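Local atomic coordinates of transmembrane oligosaccharyl transferase, putative (Archaeoglobus fulgidus, PDB entry 3VGP), a protein that probably belongs to the archaeal AglB family of membrane oligosaccharyl transferases and is represented here by its C-terminal globular domain. Residues W39-W44 against V54-F58; F68-E74 against H130-L136. The protein carries 1 engineered substitution. All blocks are in the same frame, centred on the assembly; numbering follows the deposited sequence.

Contact 1 of 2, residues W39-W44 against V54-F58. Engineered in segment 54-58: Ala55 (natural residue Cys).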
ATOM      1  N   TRP A  39       2.047   2.226  -6.551  1.00 24.94           N
ATOM      2  CA  TRP A  39       1.658   2.672  -7.875  1.00 25.45           C
ATOM      3  C   TRP A  39       2.727   2.668  -8.944  1.00 24.99           C
ATOM      4  O   TRP A  39       3.914   2.816  -8.667  1.00 24.97           O
ATOM      5  CB  TRP A  39       1.119   4.103  -7.817  1.00 26.80           C
ATOM      6  CG  TRP A  39      -0.195   4.265  -7.147  1.00 27.78           C
ATOM      7  CD1 TRP A  39      -0.421   4.513  -5.825  1.00 26.58           C
ATOM      8  CD2 TRP A  39      -1.479   4.210  -7.774  1.00 28.73           C
ATOM      9  NE1 TRP A  39      -1.770   4.619  -5.590  1.00 28.93           N
ATOM     10  CE2 TRP A  39      -2.442   4.436  -6.770  1.00 29.24           C
ATOM     11  CE3 TRP A  39      -1.908   3.990  -9.092  1.00 30.89           C
ATOM     12  CZ2 TRP A  39      -3.814   4.450  -7.040  1.00 31.06           C
ATOM     13  CZ3 TRP A  39      -3.273   4.004  -9.359  1.00 30.55           C
ATOM     14  CH2 TRP A  39      -4.208   4.233  -8.337  1.00 31.55           C
ATOM     15  N   ASP A  40       2.260   2.502 -10.176  1.00 26.84           N
ATOM     16  CA  ASP A  40       3.098   2.585 -11.357  1.00 28.05           C
ATOM     17  C   ASP A  40       2.714   3.992 -11.802  1.00 26.04           C
ATOM     18  O   ASP A  40       1.529   4.338 -11.804  1.00 26.39           O
ATOM     19  CB  ASP A  40       2.674   1.567 -12.415  1.00 30.98           C
ATOM     20  CG  ASP A  40       3.232   1.893 -13.790  1.00 34.15           C
ATOM     21  OD1 ASP A  40       2.735   2.850 -14.421  1.00 36.54           O
ATOM     22  OD2 ASP A  40       4.169   1.200 -14.240  1.00 36.40           O
ATOM     23  N   TYR A  41       3.698   4.808 -12.149  1.00 26.50           N
ATOM     24  CA  TYR A  41       3.425   6.178 -12.557  1.00 26.39           C
ATOM     25  C   TYR A  41       2.306   6.313 -13.586  1.00 27.29           C
ATOM     26  O   TYR A  41       1.423   7.159 -13.444  1.00 25.66           O
ATOM     27  CB  TYR A  41       4.705   6.824 -13.088  1.00 27.90           C
ATOM     28  CG  TYR A  41       4.537   8.281 -13.426  1.00 27.98           C
ATOM     29  CD1 TYR A  41       4.113   8.678 -14.693  1.00 30.81           C
ATOM     30  CD2 TYR A  41       4.773   9.266 -12.468  1.00 29.72           C
ATOM     31  CE1 TYR A  41       3.928  10.024 -14.999  1.00 30.94           C
ATOM     32  CE2 TYR A  41       4.590  10.609 -12.762  1.00 29.31           C
ATOM     33  CZ  TYR A  41       4.169  10.981 -14.028  1.00 30.90           C
ATOM     34  OH  TYR A  41       3.991  12.312 -14.323  1.00 32.97           O
ATOM     35  N   GLY A  42       2.340   5.474 -14.617  1.00 27.59           N
ATOM     36  CA  GLY A  42       1.323   5.533 -15.654  1.00 28.72           C
ATOM     37  C   GLY A  42      -0.105   5.399 -15.163  1.00 28.78           C
ATOM     38  O   GLY A  42      -1.021   5.989 -15.733  1.00 30.83           O
ATOM     39  N   ASN A  43      -0.297   4.615 -14.108  1.00 28.66           N
ATOM     40  CA  ASN A  43      -1.619   4.403 -13.533  1.00 28.76           C
ATOM     41  C   ASN A  43      -1.972   5.557 -12.591  1.00 27.97           C
ATOM     42  O   ASN A  43      -3.070   6.114 -12.646  1.00 28.55           O
ATOM     43  CB  ASN A  43      -1.635   3.083 -12.754  1.00 31.99           C
ATOM     44  CG  ASN A  43      -1.251   1.883 -13.612  1.00 34.82           C
ATOM     45  OD1 ASN A  43      -0.914   0.819 -13.092  1.00 35.87           O
ATOM     46  ND2 ASN A  43      -1.312   2.046 -14.928  1.00 35.89           N
ATOM     47  N   TRP A  44      -1.017   5.905 -11.733  1.00 26.06           N
ATOM     48  CA  TRP A  44      -1.162   6.975 -10.745  1.00 24.54           C
ATOM     49  C   TRP A  44      -1.607   8.307 -11.348  1.00 25.72           C
ATOM     50  O   TRP A  44      -2.447   9.006 -10.784  1.00 24.35           O
ATOM     51  CB  TRP A  44       0.179   7.153 -10.011  1.00 22.94           C
ATOM     52  CG  TRP A  44       0.263   8.335  -9.081  1.00 22.86           C
ATOM     53  CD1 TRP A  44      -0.169   8.402  -7.787  1.00 20.76           C
ATOM     54  CD2 TRP A  44       0.818   9.620  -9.387  1.00 22.24           C
ATOM     55  NE1 TRP A  44       0.086   9.651  -7.267  1.00 20.68           N
ATOM     56  CE2 TRP A  44       0.688  10.418  -8.230  1.00 21.55           C
ATOM     57  CE3 TRP A  44       1.412  10.175 -10.530  1.00 24.01           C
ATOM     58  CZ2 TRP A  44       1.134  11.747  -8.181  1.00 22.83           C
ATOM     59  CZ3 TRP A  44       1.853  11.496 -10.482  1.00 24.21           C
ATOM     60  CH2 TRP A  44       1.709  12.266  -9.313  1.00 24.04           C
ATOM     61  N   VAL A  54      -4.950   9.698  -3.906  1.00 23.12           N
ATOM     62  CA  VAL A  54      -3.564   9.241  -3.896  1.00 23.17           C
ATOM     63  C   VAL A  54      -2.645  10.410  -3.564  1.00 22.27           C
ATOM     64  O   VAL A  54      -3.085  11.558  -3.510  1.00 22.60           O
ATOM     65  CB  VAL A  54      -3.145   8.649  -5.264  1.00 23.41           C
ATOM     66  CG1 VAL A  54      -4.035   7.476  -5.606  1.00 25.64           C
ATOM     67  CG2 VAL A  54      -3.226   9.714  -6.345  1.00 25.27           C
ATOM     68  N   ALA A  55      -1.368  10.116  -3.340  1.00 23.35           N
ATOM     69  CA  ALA A  55      -0.395  11.152  -3.009  1.00 21.94           C
ATOM     70  C   ALA A  55      -0.245  12.181  -4.129  1.00 22.59           C
ATOM     71  O   ALA A  55      -0.165  11.823  -5.304  1.00 23.86           O
ATOM     72  CB  ALA A  55       0.955  10.517  -2.708  1.00 23.80           C
ATOM     73  N   ASN A  56      -0.201  13.457  -3.753  1.00 22.40           N
ATOM     74  CA  ASN A  56      -0.051  14.549  -4.715  1.00 22.98           C
ATOM     75  C   ASN A  56       1.262  14.460  -5.477  1.00 22.73           C
ATOM     76  O   ASN A  56       1.344  14.869  -6.635  1.00 23.85           O
ATOM     77  CB  ASN A  56      -0.101  15.902  -4.002  1.00 26.54           C
ATOM     78  CG  ASN A  56      -1.507  16.322  -3.634  1.00 30.08           C
ATOM     79  OD1 ASN A  56      -1.699  17.239  -2.836  1.00 30.51           O
ATOM     80  ND2 ASN A  56      -2.499  15.663  -4.222  1.00 30.91           N
ATOM     81  N   ASN A  57       2.292  13.942  -4.811  1.00 21.52           N
ATOM     82  CA  ASN A  57       3.618  13.802  -5.400  1.00 20.65           C
ATOM     83  C   ASN A  57       3.915  12.311  -5.531  1.00 20.95           C
ATOM     84  O   ASN A  57       3.935  11.587  -4.537  1.00 19.99           O
ATOM     85  CB  ASN A  57       4.651  14.493  -4.498  1.00 21.16           C
ATOM     86  CG  ASN A  57       6.062  14.422  -5.049  1.00 21.54           C
ATOM     87  OD1 ASN A  57       6.790  13.460  -4.800  1.00 23.61           O
ATOM     88  ND2 ASN A  57       6.457  15.444  -5.812  1.00 22.44           N
ATOM     89  N   PHE A  58       4.137  11.859  -6.762  1.00 21.34           N
ATOM     90  CA  PHE A  58       4.390  10.445  -7.016  1.00 20.15           C
ATOM     91  C   PHE A  58       5.517   9.831  -6.203  1.00 21.20           C
ATOM     92  O   PHE A  58       5.322   8.802  -5.560  1.00 21.51           O
ATOM     93  CB  PHE A  58       4.678  10.195  -8.497  1.00 20.76           C
ATOM     94  CG  PHE A  58       4.910   8.749  -8.814  1.00 19.43           C
ATOM     95  CD1 PHE A  58       3.853   7.849  -8.809  1.00 21.21           C
ATOM     96  CD2 PHE A  58       6.195   8.274  -9.055  1.00 21.77           C
ATOM     97  CE1 PHE A  58       4.069   6.491  -9.037  1.00 21.69           C
ATOM     98  CE2 PHE A  58       6.424   6.918  -9.285  1.00 22.28           C
ATOM     99  CZ  PHE A  58       5.356   6.026  -9.275  1.00 21.10           C
TER
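Phe58 lies across one face of the Trp44 indole, and this is where the two segments pack most tightly. Its CB stands almost over the middle of the six-membered ring, 3.6 Å from the centroid, in a CH-pi contact, while the phenyl edge leans onto the five-membered ring in an edge-to-face pair, CD1 of Phe58 3.6 Å from CD2 of Trp44. With CG anti to its own backbone N (chi1 -179°), the Phe58 ring comes to lie between Trp44 and Tyr41. The indole is also held at its rim. NE1 of Trp44 donates to O of Ala55 at 2.9 Å; the oxygen lies close to the ring plane, but the bond is bent, with 135° at the hydrogen. Tryptophan suits a place that needs both a broad apolar surface and one N-H to satisfy a carbonyl. Ala55 is an engineered residue, cysteine in nature, and it is its backbone that accepts this bond. Val54, branched at CB, serves two indoles: CG1 reaches CZ2 of Trp39 at 3.4 Å and CG2 reaches NE1 of Trp44, also at 3.4 Å.

Trp39 to Gly42 are the last four residues of the WWDYG motif, the signature of this family. Asp40 is the N-cap of the short helix 41-44, OD1 accepting weakly from Gly42 N and bonding also to Gly1 N.

Toward solvent the packing thins. Exposed Tyr41 turns its ring edge to the Phe58 face, planes at 80°, its CD2 3.7 Å from CG of Phe58. Asn56 and Asn57, both exposed, start their side chains away from the other segment; OD1 of Asn57 accepts from Ala60 N, capping helix 58-69.

Contact 2 of 2, residues F68-E74 against H130-L136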
ATOM      1  N   PHE A  68       6.455   1.934   4.515  1.00 15.74           N
ATOM      2  CA  PHE A  68       5.350   1.308   5.226  1.00 16.44           C
ATOM      3  C   PHE A  68       5.375  -0.206   5.047  1.00 15.88           C
ATOM      4  O   PHE A  68       5.347  -0.956   6.021  1.00 17.29           O
ATOM      5  CB  PHE A  68       4.022   1.870   4.703  1.00 16.05           C
ATOM      6  CG  PHE A  68       2.803   1.202   5.276  1.00 17.25           C
ATOM      7  CD1 PHE A  68       2.179   1.708   6.409  1.00 16.91           C
ATOM      8  CD2 PHE A  68       2.277   0.064   4.676  1.00 17.61           C
ATOM      9  CE1 PHE A  68       1.051   1.090   6.935  1.00 19.31           C
ATOM     10  CE2 PHE A  68       1.150  -0.562   5.195  1.00 19.28           C
ATOM     11  CZ  PHE A  68       0.536  -0.045   6.328  1.00 16.61           C
ATOM     12  N   PHE A  69       5.439  -0.652   3.796  1.00 15.80           N
ATOM     13  CA  PHE A  69       5.434  -2.078   3.509  1.00 15.86           C
ATOM     14  C   PHE A  69       6.645  -2.829   4.048  1.00 17.05           C
ATOM     15  O   PHE A  69       6.505  -3.960   4.517  1.00 18.23           O
ATOM     16  CB  PHE A  69       5.289  -2.322   1.999  1.00 13.85           C
ATOM     17  CG  PHE A  69       3.900  -2.037   1.466  1.00 14.49           C
ATOM     18  CD1 PHE A  69       2.768  -2.471   2.165  1.00 15.00           C
ATOM     19  CD2 PHE A  69       3.723  -1.357   0.263  1.00 13.66           C
ATOM     20  CE1 PHE A  69       1.483  -2.231   1.668  1.00 14.69           C
ATOM     21  CE2 PHE A  69       2.446  -1.112  -0.246  1.00 15.97           C
ATOM     22  CZ  PHE A  69       1.322  -1.550   0.457  1.00 16.59           C
ATOM     23  N   THR A  70       7.819  -2.205   4.009  1.00 17.51           N
ATOM     24  CA  THR A  70       9.033  -2.859   4.496  1.00 17.70           C
ATOM     25  C   THR A  70       9.273  -2.732   5.999  1.00 19.64           C
ATOM     26  O   THR A  70      10.247  -3.283   6.522  1.00 20.96           O
ATOM     27  CB  THR A  70      10.288  -2.345   3.741  1.00 16.45           C
ATOM     28  OG1 THR A  70      10.406  -0.925   3.898  1.00 18.49           O
ATOM     29  CG2 THR A  70      10.178  -2.671   2.266  1.00 16.60           C
ATOM     30  N   ALA A  71       8.393  -2.023   6.701  1.00 19.90           N
ATOM     31  CA  ALA A  71       8.546  -1.870   8.144  1.00 20.86           C
ATOM     32  C   ALA A  71       8.492  -3.238   8.816  1.00 22.40           C
ATOM     33  O   ALA A  71       7.726  -4.108   8.405  1.00 21.51           O
ATOM     34  CB  ALA A  71       7.446  -0.973   8.701  1.00 18.98           C
ATOM     35  N   LYS A  72       9.315  -3.423   9.845  1.00 24.21           N
ATOM     36  CA  LYS A  72       9.348  -4.684  10.579  1.00 26.56           C
ATOM     37  C   LYS A  72       8.397  -4.648  11.773  1.00 27.42           C
ATOM     38  O   LYS A  72       7.972  -5.693  12.269  1.00 28.61           O
ATOM     39  CB  LYS A  72      10.771  -4.978  11.059  1.00 28.74           C
ATOM     40  CG  LYS A  72      11.749  -5.311   9.937  1.00 32.72           C
ATOM     41  CD  LYS A  72      11.378  -6.626   9.260  1.00 35.18           C
ATOM     42  CE  LYS A  72      12.319  -6.962   8.109  1.00 36.89           C
ATOM     43  NZ  LYS A  72      13.734  -7.122   8.559  1.00 40.00           N
ATOM     44  N   SER A  73       8.068  -3.446  12.234  1.00 26.14           N
ATOM     45  CA  SER A  73       7.163  -3.293  13.368  1.00 26.58           C
ATOM     46  C   SER A  73       5.919  -2.516  12.960  1.00 25.09           C
ATOM     47  O   SER A  73       5.998  -1.544  12.211  1.00 23.97           O
ATOM     48  CB  SER A  73       7.860  -2.565  14.523  1.00 28.78           C
ATOM     49  OG  SER A  73       7.981  -1.177  14.267  1.00 31.77           O
ATOM     50  N   GLU A  74       4.768  -2.951  13.456  1.00 24.69           N
ATOM     51  CA  GLU A  74       3.515  -2.286  13.132  1.00 24.77           C
ATOM     52  C   GLU A  74       3.529  -0.830  13.592  1.00 24.74           C
ATOM     53  O   GLU A  74       2.898   0.027  12.979  1.00 24.48           O
ATOM     54  CB  GLU A  74       2.341  -3.029  13.777  1.00 24.72           C
ATOM     55  CG  GLU A  74       1.000  -2.354  13.547  1.00 24.56           C
ATOM     56  CD  GLU A  74      -0.178  -3.177  14.037  1.00 24.09           C
ATOM     57  OE1 GLU A  74      -0.024  -3.937  15.016  1.00 25.83           O
ATOM     58  OE2 GLU A  74      -1.270  -3.045  13.449  1.00 24.11           O
ATOM     59  N   HIS A 130       9.256 -11.013   7.473  1.00 21.81           N
ATOM     60  CA  HIS A 130       9.228 -10.304   8.750  1.00 23.37           C
ATOM     61  C   HIS A 130       8.647  -8.899   8.640  1.00 21.93           C
ATOM     62  O   HIS A 130       8.668  -8.142   9.608  1.00 24.13           O
ATOM     63  CB  HIS A 130      10.631 -10.214   9.356  1.00 26.51           C
ATOM     64  CG  HIS A 130      11.182 -11.532   9.806  1.00 31.06           C
ATOM     65  ND1 HIS A 130      11.693 -12.464   8.930  1.00 31.46           N
ATOM     66  CD2 HIS A 130      11.295 -12.075  11.042  1.00 33.71           C
ATOM     67  CE1 HIS A 130      12.099 -13.525   9.606  1.00 35.16           C
ATOM     68  NE2 HIS A 130      11.868 -13.315  10.889  1.00 34.36           N
ATOM     69  N   THR A 131       8.117  -8.555   7.470  1.00 20.03           N
ATOM     70  CA  THR A 131       7.564  -7.215   7.258  1.00 18.89           C
ATOM     71  C   THR A 131       6.089  -7.104   7.605  1.00 17.94           C
ATOM     72  O   THR A 131       5.394  -8.106   7.770  1.00 17.69           O
ATOM     73  CB  THR A 131       7.691  -6.776   5.788  1.00 15.91           C
ATOM     74  OG1 THR A 131       6.878  -7.630   4.970  1.00 15.83           O
ATOM     75  CG2 THR A 131       9.136  -6.862   5.322  1.00 19.42           C
ATOM     76  N   VAL A 132       5.617  -5.867   7.705  1.00 16.74           N
ATOM     77  CA  VAL A 132       4.215  -5.613   7.984  1.00 16.80           C
ATOM     78  C   VAL A 132       3.419  -6.069   6.757  1.00 17.01           C
ATOM     79  O   VAL A 132       2.285  -6.543   6.882  1.00 17.33           O
ATOM     80  CB  VAL A 132       3.975  -4.114   8.262  1.00 15.11           C
ATOM     81  CG1 VAL A 132       2.494  -3.780   8.130  1.00 19.76           C
ATOM     82  CG2 VAL A 132       4.458  -3.775   9.669  1.00 17.48           C
ATOM     83  N   LEU A 133       4.017  -5.939   5.573  1.00 16.17           N
ATOM     84  CA  LEU A 133       3.349  -6.372   4.347  1.00 15.42           C
ATOM     85  C   LEU A 133       3.016  -7.859   4.443  1.00 16.42           C
ATOM     86  O   LEU A 133       1.946  -8.297   4.004  1.00 15.72           O
ATOM     87  CB  LEU A 133       4.231  -6.112   3.116  1.00 15.30           C
ATOM     88  CG  LEU A 133       3.748  -6.667   1.768  1.00 15.73           C
ATOM     89  CD1 LEU A 133       2.295  -6.275   1.486  1.00 17.09           C
ATOM     90  CD2 LEU A 133       4.660  -6.148   0.667  1.00 16.01           C
ATOM     91  N   TYR A 134       3.930  -8.642   5.011  1.00 15.69           N
ATOM     92  CA  TYR A 134       3.673 -10.072   5.157  1.00 17.46           C
ATOM     93  C   TYR A 134       2.465 -10.251   6.072  1.00 17.33           C
ATOM     94  O   TYR A 134       1.541 -11.006   5.766  1.00 19.83           O
ATOM     95  CB  TYR A 134       4.881 -10.788   5.775  1.00 18.02           C
ATOM     96  CG  TYR A 134       4.606 -12.245   6.097  1.00 19.65           C
ATOM     97  CD1 TYR A 134       4.901 -13.253   5.177  1.00 20.77           C
ATOM     98  CD2 TYR A 134       4.010 -12.608   7.304  1.00 21.22           C
ATOM     99  CE1 TYR A 134       4.605 -14.590   5.451  1.00 22.96           C
ATOM    100  CE2 TYR A 134       3.709 -13.940   7.589  1.00 23.89           C
ATOM    101  CZ  TYR A 134       4.010 -14.923   6.657  1.00 23.58           C
ATOM    102  OH  TYR A 134       3.723 -16.239   6.940  1.00 29.12           O
ATOM    103  N   ARG A 135       2.474  -9.551   7.201  1.00 17.38           N
ATOM    104  CA  ARG A 135       1.379  -9.650   8.156  1.00 19.22           C
ATOM    105  C   ARG A 135       0.054  -9.165   7.590  1.00 18.28           C
ATOM    106  O   ARG A 135      -1.007  -9.568   8.062  1.00 16.32           O
ATOM    107  CB  ARG A 135       1.735  -8.904   9.439  1.00 21.80           C
ATOM    108  CG  ARG A 135       2.511  -9.778  10.418  1.00 26.43           C
ATOM    109  CD  ARG A 135       3.203  -8.948  11.466  1.00 30.23           C
ATOM    110  NE  ARG A 135       4.423  -8.350  10.940  1.00 34.85           N
ATOM    111  CZ  ARG A 135       5.145  -7.441  11.584  1.00 34.78           C
ATOM    112  NH1 ARG A 135       4.766  -7.021  12.784  1.00 37.34           N
ATOM    113  NH2 ARG A 135       6.246  -6.959  11.030  1.00 37.28           N
ATOM    114  N   LEU A 136       0.109  -8.300   6.583  1.00 15.75           N
ATOM    115  CA  LEU A 136      -1.118  -7.829   5.955  1.00 15.83           C
ATOM    116  C   LEU A 136      -1.612  -8.867   4.950  1.00 15.42           C
ATOM    117  O   LEU A 136      -2.633  -9.528   5.159  1.00 17.17           O
ATOM    118  CB  LEU A 136      -0.890  -6.497   5.220  1.00 15.64           C
ATOM    119  CG  LEU A 136      -0.707  -5.237   6.068  1.00 15.91           C
ATOM    120  CD1 LEU A 136      -0.189  -4.094   5.216  1.00 15.00           C
ATOM    121  CD2 LEU A 136      -2.044  -4.863   6.689  1.00 14.38           C
TER
HETATM  122  O   HOH W   1       9.348  -8.650  12.145  1.00 35.42           O
HETATM  123  O   HOH W   2       5.018  -5.313  15.081  1.00 30.36           O
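Ala71 O receives the amide of Val132 at 2.8 Å, almost head-on to the carbonyl, and CA of Thr131 adds a CH...O contact to the same oxygen. Two residues earlier, Phe69 O takes a weak bond from Leu133 N. The first amides of helix 132-138 are thus met by the chain leaving helix 58-69, and the small methyl of Ala71 fits beside CG2 of Val132. Alongside these bonds, CD1 of Phe69 meets CD1 of Leu133 at 3.9 Å, and CE2 of Phe68 meets CD1 of Leu136 at 3.8 Å, at the edge of the Phe68 ring.

On the outer side Arg135 bends at chi3 (-79°) and brings NH2 to Lys72 O; the modelled 2.5 Å is very short and doubtful as a length. The same NH2 bonds weakly to His130 O. Water bridges NH1 of Arg135 to Glu74 N, a reach that suits arginine, long and with several N-H groups. CD of Lys72 meets O of His130 at 3.1 Å, and CD and CE also pass its CB.

Thr131 OG1 caps Tyr134 N and also bonds to Phe128 O, tying the turn to helix 121-129. Glu74 reaches the amides of Thr145 and His146, while Phe69 and Leu133 both rest on strand 88-91 and Val132 touches Ala77 of helix 74-84.

How the contacts relate
Contacts 1 and 2 follow one another along the chain, and helix 58-69 spans the interval: Phe58 at its start belongs to contact 1, Phe68 and Phe69 at its end to contact 2. Their centres lie 21 Å apart and their nearest atoms about 7 Å, so they do not touch, and they sit on opposite sides of the chain's centre. Contact 1 is local, joining pieces ten residues apart at the partly exposed surface that carries the family motif. Contact 2 is more buried and joins pieces 56 residues apart, linking the chain at the end of helix 58-69 to helix 132-138. The two ends of helix 58-69 thus meet different partners.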